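Local atomic coordinates of UPF0147 protein MMP1188 (Methanococcus maripaludis S2, PDB entry 2QZG), a protein that is of unknown function but folds into a small bundle of four helices and pairs with a second copy of itself. Residues C[54-65]-C[82-93]. Sequence-based numbering, arbitrary orientation.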
loop_
_atom_site.group_PDB
_atom_site.type_symbol
_atom_site.label_atom_id
_atom_site.label_comp_id
_atom_site.label_asym_id
_atom_site.label_seq_id
_atom_site.Cartn_x
_atom_site.Cartn_y
_atom_site.Cartn_z
ATOM N N LEU C 54 17.931 -7.021 -3.345
ATOM C CA LEU C 54 16.525 -6.592 -3.223
ATOM C C LEU C 54 16.299 -5.082 -3.290
ATOM O O LEU C 54 15.344 -4.635 -3.928
ATOM C CB LEU C 54 15.897 -7.125 -1.931
ATOM C CG LEU C 54 14.965 -8.337 -1.954
ATOM C CD1 LEU C 54 14.520 -8.669 -0.525
ATOM C CD2 LEU C 54 13.766 -8.034 -2.812
ATOM N N ILE C 55 17.161 -4.314 -2.619
ATOM C CA ILE C 55 17.064 -2.833 -2.590
ATOM C C ILE C 55 17.111 -2.238 -3.999
ATOM O O ILE C 55 16.282 -1.404 -4.354
ATOM C CB ILE C 55 18.189 -2.187 -1.718
ATOM C CG1 ILE C 55 18.166 -2.732 -0.287
ATOM C CG2 ILE C 55 18.120 -0.636 -1.728
ATOM C CD1 ILE C 55 16.805 -2.817 0.331
ATOM N N VAL C 56 18.068 -2.697 -4.795
ATOM C CA VAL C 56 18.218 -2.241 -6.188
ATOM C C VAL C 56 17.054 -2.690 -7.096
ATOM O O VAL C 56 16.560 -1.898 -7.895
ATOM C CB VAL C 56 19.592 -2.622 -6.767
ATOM C CG1 VAL C 56 19.719 -2.167 -8.217
ATOM C CG2 VAL C 56 20.700 -1.998 -5.926
ATOM N N ARG C 57 16.589 -3.927 -6.947
ATOM C CA ARG C 57 15.453 -4.410 -7.742
ATOM C C ARG C 57 14.157 -3.638 -7.428
ATOM O O ARG C 57 13.354 -3.347 -8.334
ATOM C CB ARG C 57 15.167 -5.879 -7.453
ATOM C CG ARG C 57 16.223 -6.892 -7.791
ATOM C CD ARG C 57 15.622 -8.218 -7.386
ATOM N NE ARG C 57 16.600 -9.251 -7.106
ATOM C CZ ARG C 57 16.529 -10.072 -6.061
ATOM N NH1 ARG C 57 15.543 -9.950 -5.175
ATOM N NH2 ARG C 57 17.464 -10.998 -5.887
ATOM N N SER C 58 13.937 -3.365 -6.144
ATOM C CA SER C 58 12.771 -2.591 -5.690
ATOM C C SER C 58 12.790 -1.205 -6.300
ATOM O O SER C 58 11.788 -0.732 -6.828
ATOM C CB SER C 58 12.801 -2.454 -4.160
ATOM O OG SER C 58 12.756 -3.741 -3.587
ATOM N N ALA C 59 13.947 -0.563 -6.212
ATOM C CA ALA C 59 14.165 0.773 -6.744
ATOM C C ALA C 59 13.963 0.831 -8.251
ATOM O O ALA C 59 13.419 1.802 -8.765
ATOM C CB ALA C 59 15.556 1.223 -6.405
ATOM N N THR C 60 14.458 -0.185 -8.949
ATOM C CA THR C 60 14.281 -0.304 -10.397
ATOM C C THR C 60 12.785 -0.403 -10.729
ATOM O O THR C 60 12.314 0.245 -11.669
ATOM C CB THR C 60 15.015 -1.528 -10.935
ATOM O OG1 THR C 60 16.388 -1.460 -10.512
ATOM C CG2 THR C 60 14.943 -1.609 -12.483
ATOM N N ALA C 61 12.059 -1.215 -9.959
ATOM C CA ALA C 61 10.615 -1.350 -10.134
ATOM C C ALA C 61 9.902 -0.029 -9.830
ATOM O O ALA C 61 8.999 0.379 -10.567
ATOM C CB ALA C 61 10.097 -2.444 -9.261
ATOM N N ILE C 62 10.324 0.646 -8.757
ATOM C CA ILE C 62 9.764 1.945 -8.409
ATOM C C ILE C 62 10.007 2.914 -9.546
ATOM O O ILE C 62 9.113 3.676 -9.899
ATOM C CB ILE C 62 10.347 2.516 -7.092
ATOM C CG1 ILE C 62 9.826 1.721 -5.893
ATOM C CG2 ILE C 62 10.023 3.993 -6.955
ATOM C CD1 ILE C 62 10.593 2.004 -4.584
ATOM N N GLN C 63 11.217 2.868 -10.108
ATOM C CA GLN C 63 11.624 3.778 -11.175
ATOM C C GLN C 63 10.725 3.653 -12.394
ATOM O O GLN C 63 10.276 4.661 -12.924
ATOM C CB GLN C 63 13.081 3.541 -11.575
ATOM C CG GLN C 63 13.673 4.638 -12.424
ATOM C CD GLN C 63 14.386 5.694 -11.600
ATOM O OE1 GLN C 63 15.497 5.461 -11.099
ATOM N NE2 GLN C 63 13.773 6.874 -11.476
ATOM N N TYR C 64 10.467 2.422 -12.835
ATOM C CA TYR C 64 9.512 2.173 -13.930
ATOM C C TYR C 64 8.163 2.841 -13.680
ATOM O O TYR C 64 7.593 3.453 -14.567
ATOM C CB TYR C 64 9.290 0.672 -14.159
ATOM C CG TYR C 64 10.345 0.012 -15.016
ATOM C CD1 TYR C 64 10.486 0.344 -16.371
ATOM C CD2 TYR C 64 11.208 -0.945 -14.479
ATOM C CE1 TYR C 64 11.471 -0.270 -17.173
ATOM C CE2 TYR C 64 12.197 -1.560 -15.272
ATOM C CZ TYR C 64 12.319 -1.217 -16.612
ATOM O OH TYR C 64 13.293 -1.824 -17.389
ATOM N N LEU C 65 7.673 2.718 -12.453
ATOM C CA LEU C 65 6.360 3.234 -12.083
ATOM C C LEU C 65 6.365 4.744 -11.926
ATOM O O LEU C 65 5.412 5.412 -12.345
ATOM C CB LEU C 65 5.863 2.545 -10.802
ATOM C CG LEU C 65 5.566 1.052 -10.993
ATOM C CD1 LEU C 65 5.282 0.393 -9.646
ATOM C CD2 LEU C 65 4.412 0.813 -11.994
ATOM N N ILE C 82 -1.009 2.165 -8.227
ATOM C CA ILE C 82 0.438 2.364 -8.298
ATOM C C ILE C 82 1.015 3.005 -7.023
ATOM O O ILE C 82 2.079 2.602 -6.580
ATOM C CB ILE C 82 0.838 3.127 -9.552
ATOM C CG1 ILE C 82 0.649 2.214 -10.778
ATOM C CG2 ILE C 82 2.285 3.672 -9.454
ATOM C CD1 ILE C 82 0.524 2.943 -12.043
ATOM N N TRP C 83 0.300 3.973 -6.445
ATOM C CA TRP C 83 0.675 4.567 -5.157
ATOM C C TRP C 83 0.814 3.481 -4.069
ATOM O O TRP C 83 1.822 3.426 -3.371
ATOM C CB TRP C 83 -0.293 5.684 -4.747
ATOM C CG TRP C 83 -0.103 6.157 -3.307
ATOM C CD1 TRP C 83 1.051 6.621 -2.743
ATOM C CD2 TRP C 83 -1.095 6.198 -2.279
ATOM N NE1 TRP C 83 0.836 6.957 -1.420
ATOM C CE2 TRP C 83 -0.477 6.711 -1.117
ATOM C CE3 TRP C 83 -2.455 5.869 -2.230
ATOM C CZ2 TRP C 83 -1.168 6.886 0.085
ATOM C CZ3 TRP C 83 -3.146 6.062 -1.032
ATOM C CH2 TRP C 83 -2.502 6.571 0.099
ATOM N N GLY C 84 -0.147 2.557 -4.012
ATOM C CA GLY C 84 -0.064 1.428 -3.102
ATOM C C GLY C 84 1.104 0.474 -3.333
ATOM O O GLY C 84 1.734 0.062 -2.365
ATOM N N ILE C 85 1.369 0.107 -4.594
ATOM C CA ILE C 85 2.507 -0.722 -4.971
ATOM C C ILE C 85 3.840 -0.010 -4.664
ATOM O O ILE C 85 4.754 -0.623 -4.121
ATOM C CB ILE C 85 2.465 -1.102 -6.490
ATOM C CG1 ILE C 85 1.225 -1.945 -6.819
ATOM C CG2 ILE C 85 3.764 -1.797 -6.911
ATOM C CD1 ILE C 85 0.833 -1.935 -8.320
ATOM N N VAL C 86 3.957 1.275 -5.007
ATOM C CA VAL C 86 5.202 2.023 -4.712
ATOM C C VAL C 86 5.447 2.087 -3.206
ATOM O O VAL C 86 6.560 1.823 -2.742
ATOM C CB VAL C 86 5.191 3.438 -5.342
ATOM C CG1 VAL C 86 6.334 4.341 -4.771
ATOM C CG2 VAL C 86 5.302 3.320 -6.872
ATOM N N SER C 87 4.395 2.421 -2.450
ATOM C CA SER C 87 4.459 2.479 -0.983
ATOM C C SER C 87 4.999 1.177 -0.397
ATOM O O SER C 87 5.840 1.184 0.482
ATOM C CB SER C 87 3.070 2.745 -0.419
ATOM O OG SER C 87 2.616 3.986 -0.901
ATOM N N GLU C 88 4.457 0.069 -0.871
ATOM C CA GLU C 88 4.893 -1.249 -0.433
ATOM C C GLU C 88 6.316 -1.575 -0.873
ATOM O O GLU C 88 7.095 -2.081 -0.063
ATOM C CB GLU C 88 3.928 -2.303 -0.919
ATOM C CG GLU C 88 2.542 -2.210 -0.288
ATOM C CD GLU C 88 1.562 -3.132 -0.993
ATOM O OE1 GLU C 88 2.033 -3.953 -1.785
ATOM O OE2 GLU C 88 0.338 -3.055 -0.763
ATOM N N LEU C 89 6.663 -1.259 -2.124
ATOM C CA LEU C 89 8.051 -1.429 -2.622
ATOM C C LEU C 89 9.069 -0.696 -1.764
ATOM O O LEU C 89 10.180 -1.182 -1.554
ATOM C CB LEU C 89 8.182 -0.986 -4.088
ATOM C CG LEU C 89 7.722 -2.014 -5.120
ATOM C CD1 LEU C 89 7.468 -1.392 -6.511
ATOM C CD2 LEU C 89 8.743 -3.157 -5.234
ATOM N N GLU C 90 8.674 0.463 -1.256
ATOM C CA GLU C 90 9.545 1.293 -0.431
ATOM C C GLU C 90 9.882 0.685 0.936
ATOM O O GLU C 90 10.898 1.035 1.507
ATOM C CB GLU C 90 8.993 2.724 -0.335
ATOM C CG GLU C 90 9.054 3.402 -1.705
ATOM C CD GLU C 90 8.610 4.842 -1.733
ATOM O OE1 GLU C 90 7.579 5.192 -1.110
ATOM O OE2 GLU C 90 9.306 5.629 -2.411
ATOM N N THR C 91 9.043 -0.233 1.425
ATOM C CA THR C 91 9.250 -0.973 2.680
ATOM C C THR C 91 10.156 -2.203 2.513
ATOM O O THR C 91 10.529 -2.849 3.490
ATOM C CB THR C 91 7.913 -1.501 3.266
ATOM O OG1 THR C 91 7.425 -2.585 2.460
ATOM C CG2 THR C 91 6.863 -0.400 3.342
ATOM N N ILE C 92 10.489 -2.538 1.274
ATOM C CA ILE C 92 11.335 -3.692 0.980
ATOM C C ILE C 92 12.791 -3.358 1.353
ATOM O O ILE C 92 13.504 -2.699 0.593
ATOM C CB ILE C 92 11.195 -4.114 -0.520
ATOM C CG1 ILE C 92 9.727 -4.412 -0.880
ATOM C CG2 ILE C 92 12.109 -5.294 -0.865
ATOM C CD1 ILE C 92 9.003 -5.423 0.015
ATOM N N LYS C 93 13.206 -3.792 2.543
ATOM C CA LYS C 93 14.570 -3.555 3.043
ATOM C C LYS C 93 15.043 -4.665 3.981
ATOM O O LYS C 93 14.387 -5.710 4.109
ATOM C CB LYS C 93 14.690 -2.174 3.716
ATOM C CG LYS C 93 13.972 -2.019 5.033
ATOM C CD LYS C 93 14.405 -0.738 5.752
ATOM C CE LYS C 93 13.711 -0.588 7.104
ATOM N NZ LYS C 93 14.489 0.279 8.036
#
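L54 O accepts from both S58 N and S58 OG, and that hydroxyl also lies against I92: the backbone N and OG, the latter at 2.8 Å from L54 O, reach the oxygen from opposite faces of its carbonyl plane. The site lies at one end of an antiparallel helix pair within a four-helix bundle; helices 54-65 and 82-90 run with axes 9.6 Å apart at closest approach and a signed crossing angle of -160°. With OG beside its own backbone N (chi1 -61°), S58 turns the hydroxyl back to L54 O while it lies 3.2 Å from I92 CG2. Replacing S58 by an alanine removes OG, and L54 O would probably keep the backbone N alone of these two donors while a gap opened beside I92 CG2. I92 CG2 also meets L54 CD2, the two side chains crossing at about a right angle.

No hydrogen bond joins the segments; the remaining contact is largely apolar, with two knobs-into-holes. L89 sits among S58, A61, I62 and L65, its CB 3.6 Å from I62 CG1 as those side chains slide past each other in opposite directions. L65 enters the reciprocal hole of I82, I85, V86 and L89, where its CD1 touches I85 CG2 at 3.8 Å. Helix 34-46 adds A43 against A61 and L65, and helix 12-27 adds L16 against L54, tying the pair into the bundle. Segment 82-93 also faces the second subunit, where W83 NE1 hydrogen-bonds T91 OG1 of that chain. I62 CD1 meets E90 CG across the pair, and I55 CD1 lies 3.6 Å from K93 CA.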